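Local coordinates for putative surface anchored protein (PDB 4NI6), which forms an Ig-like repeat domain that is probably part of a cell-surface adhesin shaft stabilised by autocatalytic Thr-Gln ester cross-links, at residues Ala8-Asn13 against Asp29-Lys34; Lys47-Gly52 against Asn103-Glu108. All coordinates share one frame; numbering follows the deposited sequence. Where two conformers were deposited one is given.

Interaction 1: Ala8-Asn13 against Asp29-Lys34; sequences AADGVN and DGVDVK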
loop_
_atom_site.group_PDB
_atom_site.type_symbol
_atom_site.label_atom_id
_atom_site.label_comp_id
_atom_site.label_asym_id
_atom_site.label_seq_id
_atom_site.Cartn_x
_atom_site.Cartn_y
_atom_site.Cartn_z
ATOM N N ALA A 8 6.143 -6.081 -0.840
ATOM C CA ALA A 8 7.327 -6.935 -0.708
ATOM C C ALA A 8 7.540 -7.177 0.768
ATOM O O ALA A 8 7.568 -6.241 1.584
ATOM C CB ALA A 8 8.547 -6.263 -1.302
ATOM N N ALA A 9 7.716 -8.450 1.115
ATOM C CA ALA A 9 7.927 -8.865 2.495
ATOM C C ALA A 9 9.302 -9.527 2.568
ATOM O O ALA A 9 9.548 -10.554 1.916
ATOM C CB ALA A 9 6.846 -9.855 2.878
ATOM N N ASP A 10 10.257 -8.831 3.175
ATOM C CA ASP A 10 11.655 -9.268 3.112
ATOM C C ASP A 10 12.100 -9.474 1.642
ATOM O O ASP A 10 12.905 -10.334 1.336
ATOM C CB ASP A 10 11.882 -10.499 4.000
ATOM C CG ASP A 10 11.663 -10.140 5.555
ATOM O OD1 ASP A 10 11.849 -8.803 6.059
ATOM O OD2 ASP A 10 11.594 -11.269 6.273
ATOM N N GLY A 11 11.646 -8.598 0.750
ATOM C CA GLY A 11 12.110 -8.637 -0.632
ATOM C C GLY A 11 11.285 -9.534 -1.541
ATOM O O GLY A 11 11.417 -9.456 -2.775
ATOM N N VAL A 12 10.405 -10.341 -0.935
ATOM C CA VAL A 12 9.559 -11.301 -1.666
ATOM C C VAL A 12 8.257 -10.598 -2.082
ATOM O O VAL A 12 7.539 -10.118 -1.228
ATOM C CB VAL A 12 9.215 -12.503 -0.775
ATOM C CG1 VAL A 12 8.295 -13.435 -1.540
ATOM C CG2 VAL A 12 10.500 -13.214 -0.331
ATOM N N ASN A 13 7.979 -10.530 -3.384
ATOM C CA ASN A 13 6.858 -9.751 -3.906
ATOM C C ASN A 13 5.577 -10.545 -3.847
ATOM O O ASN A 13 5.563 -11.737 -4.182
ATOM C CB ASN A 13 7.101 -9.360 -5.368
ATOM C CG ASN A 13 8.222 -8.372 -5.531
ATOM O OD1 ASN A 13 8.361 -7.459 -4.718
ATOM N ND2 ASN A 13 8.789 -8.347 -6.740
ATOM N N ASP A 29 12.704 -12.287 13.454
ATOM C CA ASP A 29 13.159 -10.916 13.714
ATOM C C ASP A 29 12.202 -9.813 13.220
ATOM O O ASP A 29 12.603 -8.647 13.092
ATOM C CB ASP A 29 14.517 -10.715 13.029
ATOM C CG ASP A 29 14.481 -11.108 11.530
ATOM O OD1 ASP A 29 13.438 -11.802 11.114
ATOM O OD2 ASP A 29 15.546 -10.788 10.782
ATOM N N GLY A 30 10.963 -10.184 12.910
ATOM C CA GLY A 30 10.048 -9.290 12.199
ATOM C C GLY A 30 10.200 -9.453 10.701
ATOM O O GLY A 30 11.058 -10.187 10.213
ATOM N N VAL A 31 9.453 -8.621 9.984
ATOM C CA VAL A 31 9.330 -8.685 8.520
ATOM C C VAL A 31 9.446 -7.247 8.013
ATOM O O VAL A 31 8.719 -6.373 8.479
ATOM C CB VAL A 31 7.955 -9.284 8.130
ATOM C CG1 VAL A 31 7.808 -9.374 6.620
ATOM C CG2 VAL A 31 7.761 -10.660 8.783
ATOM N N ASP A 32 10.412 -6.987 7.129
ATOM C CA ASP A 32 10.481 -5.684 6.443
ATOM C C ASP A 32 9.419 -5.596 5.362
ATOM O O ASP A 32 9.367 -6.445 4.479
ATOM C CB ASP A 32 11.870 -5.467 5.846
ATOM C CG ASP A 32 12.976 -5.574 6.879
ATOM O OD1 ASP A 32 12.705 -5.407 8.092
ATOM O OD2 ASP A 32 14.119 -5.853 6.474
ATOM N N VAL A 33 8.529 -4.617 5.471
ATOM C CA VAL A 33 7.390 -4.562 4.557
ATOM C C VAL A 33 7.467 -3.264 3.766
ATOM O O VAL A 33 7.537 -2.184 4.344
ATOM C CB VAL A 33 6.051 -4.598 5.311
ATOM C CG1 VAL A 33 4.863 -4.539 4.340
ATOM C CG2 VAL A 33 5.964 -5.853 6.164
ATOM N N LYS A 34 7.558 -3.408 2.455
ATOM C CA LYS A 34 7.613 -2.269 1.545
ATOM C C LYS A 34 6.489 -2.428 0.531
ATOM O O LYS A 34 5.875 -3.496 0.399
ATOM C CB LYS A 34 8.953 -2.234 0.795
ATOM C CG LYS A 34 10.165 -1.965 1.659
ATOM C CD LYS A 34 11.433 -1.988 0.825
ATOM C CE LYS A 34 12.640 -2.355 1.675
ATOM N NZ LYS A 34 13.890 -1.735 1.157
HETATM O O HOH W 1 10.617 -6.001 1.629
#

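Interaction 2: Lys47-Gly52 against Asn103-Glu108; sequences KYNLTG and NAESVE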
loop_
_atom_site.group_PDB
_atom_site.type_symbol
_atom_site.label_atom_id
_atom_site.label_comp_id
_atom_site.label_asym_id
_atom_site.label_seq_id
_atom_site.Cartn_x
_atom_site.Cartn_y
_atom_site.Cartn_z
ATOM N N LYS A 47 1.934 17.510 -6.104
ATOM C CA LYS A 47 2.223 16.757 -4.867
ATOM C C LYS A 47 0.966 16.095 -4.326
ATOM O O LYS A 47 -0.154 16.670 -4.401
ATOM C CB LYS A 47 2.768 17.703 -3.798
ATOM C CG LYS A 47 4.143 18.260 -4.109
ATOM C CD LYS A 47 4.821 18.934 -2.925
ATOM C CE LYS A 47 4.038 20.138 -2.418
ATOM N NZ LYS A 47 4.840 20.993 -1.495
ATOM N N TYR A 48 1.172 14.908 -3.744
ATOM C CA TYR A 48 0.119 14.102 -3.106
ATOM C C TYR A 48 0.583 13.647 -1.736
ATOM O O TYR A 48 1.777 13.423 -1.546
ATOM C CB TYR A 48 -0.219 12.854 -3.941
ATOM C CG TYR A 48 -0.888 13.177 -5.262
ATOM C CD1 TYR A 48 -0.143 13.664 -6.348
ATOM C CD2 TYR A 48 -2.232 12.925 -5.443
ATOM C CE1 TYR A 48 -0.766 14.024 -7.547
ATOM C CE2 TYR A 48 -2.867 13.292 -6.619
ATOM C CZ TYR A 48 -2.115 13.798 -7.673
ATOM O OH TYR A 48 -2.721 14.222 -8.856
ATOM N N ASN A 49 -0.347 13.620 -0.791
ATOM C CA ASN A 49 -0.126 12.945 0.475
ATOM C C ASN A 49 -0.448 11.462 0.249
ATOM O O ASN A 49 -1.596 11.108 -0.016
ATOM C CB ASN A 49 -1.127 13.471 1.517
ATOM C CG ASN A 49 -1.303 15.010 1.532
ATOM O OD1 ASN A 49 -2.442 15.534 1.515
ATOM N ND2 ASN A 49 -0.220 15.728 1.699
ATOM N N LEU A 50 0.552 10.585 0.419
ATOM C CA LEU A 50 0.364 9.137 0.242
ATOM C C LEU A 50 0.312 8.484 1.611
ATOM O O LEU A 50 1.305 8.539 2.352
ATOM C CB LEU A 50 1.506 8.567 -0.590
ATOM C CG LEU A 50 1.407 7.046 -0.815
ATOM C CD1 LEU A 50 0.207 6.680 -1.669
ATOM C CD2 LEU A 50 2.683 6.475 -1.413
ATOM N N THR A 51 -0.839 7.946 1.952
ATOM C CA THR A 51 -0.962 7.168 3.208
ATOM C C THR A 51 -1.084 5.695 2.901
ATOM O O THR A 51 -1.977 5.254 2.201
ATOM C CB THR A 51 -2.201 7.599 4.005
ATOM O OG1 THR A 51 -2.071 8.975 4.371
ATOM C CG2 THR A 51 -2.362 6.736 5.290
ATOM N N GLY A 52 -0.144 4.919 3.442
ATOM C CA GLY A 52 -0.203 3.460 3.369
ATOM C C GLY A 52 -0.510 2.869 4.716
ATOM O O GLY A 52 -0.102 3.400 5.736
ATOM N N ASN A 103 -3.674 5.248 -0.193
ATOM C CA ASN A 103 -4.557 6.367 -0.493
ATOM C C ASN A 103 -3.684 7.563 -0.841
ATOM O O ASN A 103 -2.897 8.042 -0.027
ATOM C CB ASN A 103 -5.356 6.662 0.737
ATOM C CG ASN A 103 -6.419 7.706 0.503
ATOM O OD1 ASN A 103 -7.586 7.387 0.305
ATOM N ND2 ASN A 103 -6.010 8.964 0.490
ATOM N N ALA A 104 -3.891 8.098 -2.048
ATOM C CA ALA A 104 -3.158 9.299 -2.506
ATOM C C ALA A 104 -4.153 10.449 -2.626
ATOM O O ALA A 104 -5.147 10.342 -3.340
ATOM C CB ALA A 104 -2.539 9.059 -3.872
ATOM N N GLU A 105 -3.888 11.517 -1.900
ATOM C CA GLU A 105 -4.749 12.691 -1.932
ATOM C C GLU A 105 -3.917 13.899 -2.375
ATOM O O GLU A 105 -2.907 14.227 -1.755
ATOM C CB GLU A 105 -5.299 12.965 -0.539
ATOM C CG GLU A 105 -6.158 14.231 -0.446
ATOM C CD GLU A 105 -6.362 14.665 0.987
ATOM O OE1 GLU A 105 -5.370 14.789 1.745
ATOM O OE2 GLU A 105 -7.526 14.868 1.361
ATOM N N SER A 106 -4.370 14.638 -3.390
ATOM C CA SER A 106 -3.557 15.779 -3.832
ATOM C C SER A 106 -3.470 16.837 -2.737
ATOM O O SER A 106 -4.417 17.022 -1.958
ATOM C CB SER A 106 -4.081 16.361 -5.143
ATOM O OG SER A 106 -5.394 16.914 -5.006
ATOM N N VAL A 107 -2.344 17.563 -2.710
ATOM C CA VAL A 107 -2.164 18.655 -1.778
ATOM C C VAL A 107 -3.038 19.866 -2.163
ATOM O O VAL A 107 -3.637 20.511 -1.298
ATOM C CB VAL A 107 -0.682 19.073 -1.698
ATOM C CG1 VAL A 107 -0.505 20.337 -0.863
ATOM C CG2 VAL A 107 0.154 17.929 -1.112
ATOM N N GLU A 108 -3.103 20.129 -3.464
ATOM C CA GLU A 108 -3.888 21.237 -4.020
ATOM C C GLU A 108 -5.278 20.771 -4.444
ATOM O O GLU A 108 -5.488 19.591 -4.743
ATOM C CB GLU A 108 -3.154 21.825 -5.223
ATOM C CG GLU A 108 -1.718 22.220 -4.945
ATOM C CD GLU A 108 -1.608 23.430 -4.048
ATOM O OE1 GLU A 108 -0.510 23.652 -3.497
ATOM O OE2 GLU A 108 -2.598 24.189 -3.945
HETATM O O HOH W 2 -1.546 18.804 -5.501
#

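Interaction 1: Ala8-Asn13 against Asp29-Lys34
The carboxylate of D10 has the backbone N of D32 above one face, 42° out of the carboxylate plane, with the methyl CG1 of V31 over the same face, 4.1 Å from D10 CG. Beyond OD1 lies D32, whose carboxylate plane stands 85° to that of D10. The N-H of D32 bonds to D10 OD1 at 2.6 Å, and the backbone N of D10 in turn donates to D32 O, so one aspartate grips both polar groups of the other's backbone. D10 CG, anti to its carbonyl carbon (chi1 -65°), starts the carboxylate on this course. Nearby, A9-V12 form a type I' turn, the tight reversal of a two-residue beta hairpin between strands 3-9 and 12-13; aspartate tolerates the left-handed backbone of position 10, and glycine suits G11, where a CB would jam against the preceding carbonyl. A water accepts from G11 N and donates to D32 O. In the antiparallel pairing, A8 and K34 exchange two backbone bonds. The small A9 turns inward with V33, its CB 3.9 Å from V31 CG1, against V22 and L137. D10 OD1 and D32 OD2, 3.7 Å apart, would probably repel; D32 OD1 accepts from N89 ND2.

Interaction 2: Lys47-Gly52 against Asn103-Glu108
Y48 and S106 are a non-hydrogen-bonded pair where strands 47-52 and 103-106 run antiparallel, their axes 4.3 Å apart at closest. Five backbone hydrogen bonds join the segments. N49 and E105 exchange two, as do T51 and N103, and the fifth runs from V107 N to K47 O at 2.9 Å, carrying the pairing to the corner where the chain turns out of the strand. There a water donates to K47 O and accepts from E108 N, while S106 OG donates to E108 O.

The apolar contacts of Y48, L50, A104 and the S106 methylene are buried. S106 CB makes an off-centre CH-pi contact with the Y48 ring, 4.1 Å from its centroid. A serine suits this place: its methylene fits by the ring while its hydroxyl ties down the corner. A104, small enough to lie between two larger neighbours, sets its CB 4.2 Å from both Y48 CD2 and L50 CD1. The phenol OH reaches past the contact to hydrogen bond with Q123 and V43.

The other side is mainly polar but for V107, whose CG2 lies 3.8 Å from K47 CB. N49 and E105 lie side by side and point the same way, their planes 71° apart, with N49 OD1 only 3.0 Å from E105 OE1, two acceptors. N49 ND2 packs 3.6 Å from V107 CG2 and makes a weak bond to E72; T51 OG1 bonds to T70. Beside the regular pairing of five backbone bonds, the closeness of two oxygens implies some electrostatic cost, which could favour protonation of E105.

Interactions 1 and 2 lie on opposite sides of the chain's centre, about 24 Å apart between centres and about 9 Å at their nearest atoms, in different sheets of one Ig-like domain. Both are antiparallel strand pairings, partly buried, with one side facing the interior and the other more open. They share a neighbour: strand 121-139 packs on A9 and V33 in interaction 1 and pairs with strand 97-106 in interaction 2. Interaction 1 is short and ends at a hairpin turn, where an aspartate side chain substitutes for a backbone acceptor. The longer interaction 2 keeps its backbone pairing up to the corner and adds an aromatic ring to its inner side.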